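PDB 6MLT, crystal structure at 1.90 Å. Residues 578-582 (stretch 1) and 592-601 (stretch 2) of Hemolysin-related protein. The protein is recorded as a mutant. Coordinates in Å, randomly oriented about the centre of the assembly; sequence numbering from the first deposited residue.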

# COMPACT_ATOMS: atom_id res chain seq x y z
N PHE A 578 -2.10 -7.94 2.97
CA PHE A 578 -3.04 -7.26 2.09
C PHE A 578 -2.63 -5.81 1.87
O PHE A 578 -2.33 -5.09 2.83
CB PHE A 578 -4.45 -7.31 2.67
CG PHE A 578 -5.44 -6.54 1.86
CD1 PHE A 578 -5.98 -7.08 0.71
CD2 PHE A 578 -5.81 -5.26 2.23
CE1 PHE A 578 -6.88 -6.37 -0.05
CE2 PHE A 578 -6.71 -4.54 1.47
CZ PHE A 578 -7.24 -5.09 0.34
N ASN A 579 -2.64 -5.37 0.61
CA ASN A 579 -2.38 -3.97 0.29
C ASN A 579 -3.00 -3.58 -1.04
O ASN A 579 -2.41 -2.80 -1.81
CB ASN A 579 -0.87 -3.69 0.28
CG ASN A 579 -0.17 -4.25 -0.94
OD1 ASN A 579 -0.56 -5.29 -1.47
ND2 ASN A 579 0.86 -3.56 -1.40
N PHE A 580 -4.19 -4.11 -1.33
CA PHE A 580 -5.01 -3.76 -2.50
C PHE A 580 -4.43 -4.21 -3.83
O PHE A 580 -5.15 -4.81 -4.65
CB PHE A 580 -5.22 -2.24 -2.59
CG PHE A 580 -6.22 -1.71 -1.61
CD1 PHE A 580 -7.58 -1.91 -1.79
CD2 PHE A 580 -5.81 -0.98 -0.50
CE1 PHE A 580 -8.50 -1.41 -0.89
CE2 PHE A 580 -6.72 -0.48 0.40
CZ PHE A 580 -8.07 -0.70 0.21
N SER A 581 -3.16 -3.92 -4.09
CA SER A 581 -2.66 -3.92 -5.46
C SER A 581 -2.58 -5.31 -6.08
O SER A 581 -2.51 -5.41 -7.31
CB SER A 581 -1.28 -3.27 -5.51
OG SER A 581 -1.37 -1.96 -4.99
N ASP A 582 -2.60 -6.37 -5.27
CA ASP A 582 -2.46 -7.73 -5.78
C ASP A 582 -3.78 -8.46 -5.88
O ASP A 582 -3.79 -9.69 -6.05
CB ASP A 582 -1.49 -8.52 -4.90
CG ASP A 582 -0.05 -8.41 -5.38
OD1 ASP A 582 0.16 -8.38 -6.61
OD2 ASP A 582 0.86 -8.36 -4.52
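Stretch 2, residues 592-601: NAQPSWLTHN

The contact between these two stretches is a small, largely polar loop-on-loop packing, centred on one serine–histidine hydrogen bond and burying 282 Å² in all, and it illustrates how two largely irregular segments can meet through a few side chains. Stretch 1 contains no regular helix or strand, and its F580 adopts a positive phi of 70°. Stretch 2 begins as an extended loop through A593, Q594 and P595, tightens into a 3-10 segment at 596-598, and leaves it as a turn. Backbone hydrogen bonds from L598 N to P595 O (3.0 Å) and from T599 N to S596 O (3.2 Å) hold the 3-10 segment, and one from N601 N to S596 O (2.9 Å) ties the following chain back to it. End to end, the two stretches run in broadly opposite directions, and their CA atoms come nearest at S581 and S596, 5.6 Å apart.

S581 is the hub. Its OG forms a hydrogen bond with H600 NE2 at 3.0 Å, near the plane of the imidazole, and lies 3.2 Å from S596 CB. Its carbonyl O meets the methyl CB of A593 at 3.0 Å, so the loop before the 3-10 segment and the turn after it both reach the same serine. A water extends the network, lying 2.7 Å from both S581 OG and T599 OG1 and donating a hydrogen bond to Q594 O at 3.2 Å.

Beside this polar centre, the edge of the F580 ring is directed toward the face of H600, with centroids 5.1 Å apart and planes at 63°; F580 CB also approaches H600 NE2 to 3.5 Å. The histidine thus uses its edge for the serine and a face for the phenylalanine. N579 points sideways at CB, yet its amide end comes nearer, placing ND2 3.2 Å from S596 OG.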

# COMPACT_ATOMS: atom_id res chain seq x y z
N ASN A 592 0.14 -7.43 -14.12
CA ASN A 592 1.15 -6.39 -13.90
C ASN A 592 0.46 -5.22 -13.18
O ASN A 592 0.09 -4.21 -13.78
CB ASN A 592 1.79 -5.93 -15.21
CG ASN A 592 2.57 -7.03 -15.89
OD1 ASN A 592 3.69 -7.37 -15.48
ND2 ASN A 592 2.01 -7.59 -16.95
N ALA A 593 0.29 -5.36 -11.87
CA ALA A 593 -0.35 -4.32 -11.08
C ALA A 593 0.59 -3.13 -10.91
O ALA A 593 1.80 -3.29 -10.73
CB ALA A 593 -0.76 -4.86 -9.72
N GLN A 594 0.02 -1.93 -11.00
CA GLN A 594 0.81 -0.73 -10.75
C GLN A 594 1.33 -0.76 -9.31
O GLN A 594 0.72 -1.36 -8.43
CB GLN A 594 -0.03 0.53 -10.98
N PRO A 595 2.47 -0.12 -9.04
CA PRO A 595 3.11 -0.26 -7.72
C PRO A 595 2.25 0.34 -6.62
O PRO A 595 1.81 1.49 -6.71
CB PRO A 595 4.43 0.50 -7.88
CG PRO A 595 4.60 0.73 -9.35
CD PRO A 595 3.22 0.81 -9.90
N SER A 596 2.04 -0.44 -5.56
CA SER A 596 1.22 0.01 -4.44
C SER A 596 1.73 1.33 -3.87
O SER A 596 0.94 2.20 -3.48
CB SER A 596 1.20 -1.05 -3.35
OG SER A 596 2.50 -1.20 -2.79
N TRP A 597 3.05 1.50 -3.81
CA TRP A 597 3.63 2.67 -3.15
C TRP A 597 3.49 3.94 -3.98
O TRP A 597 3.79 5.02 -3.47
CB TRP A 597 5.11 2.43 -2.82
CG TRP A 597 6.01 2.22 -3.99
CD1 TRP A 597 6.73 3.17 -4.65
CD2 TRP A 597 6.30 0.97 -4.63
NE1 TRP A 597 7.45 2.59 -5.67
CE2 TRP A 597 7.21 1.24 -5.68
CE3 TRP A 597 5.89 -0.36 -4.42
CZ2 TRP A 597 7.71 0.24 -6.51
CZ3 TRP A 597 6.39 -1.35 -5.25
CH2 TRP A 597 7.29 -1.04 -6.28
N LEU A 598 3.05 3.83 -5.24
CA LEU A 598 2.78 4.99 -6.07
C LEU A 598 1.30 5.23 -6.30
O LEU A 598 0.94 6.15 -7.04
CB LEU A 598 3.50 4.84 -7.42
CG LEU A 598 5.02 4.68 -7.35
CD1 LEU A 598 5.59 4.52 -8.74
CD2 LEU A 598 5.68 5.87 -6.63
N THR A 599 0.42 4.43 -5.67
CA THR A 599 -1.01 4.60 -5.82
C THR A 599 -1.58 4.98 -4.47
O THR A 599 -1.52 6.16 -4.08
CB THR A 599 -1.64 3.34 -6.44
OG1 THR A 599 -1.21 2.16 -5.75
CG2 THR A 599 -1.24 3.22 -7.91
N HIS A 600 -2.17 4.04 -3.72
CA HIS A 600 -2.71 4.32 -2.40
C HIS A 600 -1.62 4.42 -1.33
O HIS A 600 -1.85 5.04 -0.29
CB HIS A 600 -3.70 3.22 -2.00
CG HIS A 600 -3.14 1.84 -2.16
ND1 HIS A 600 -2.47 1.19 -1.15
CD2 HIS A 600 -3.11 1.02 -3.23
CE1 HIS A 600 -2.08 0.01 -1.58
NE2 HIS A 600 -2.44 -0.12 -2.85
N ASN A 601 -0.45 3.83 -1.57
CA ASN A 601 0.69 3.91 -0.66
C ASN A 601 0.30 3.52 0.76
O ASN A 601 0.57 4.24 1.73
CB ASN A 601 1.32 5.30 -0.69
CG ASN A 601 2.70 5.32 -0.06
OD1 ASN A 601 3.34 4.28 0.06
ND2 ASN A 601 3.16 6.50 0.35
O HOH W 1 -1.84 -0.18 -6.94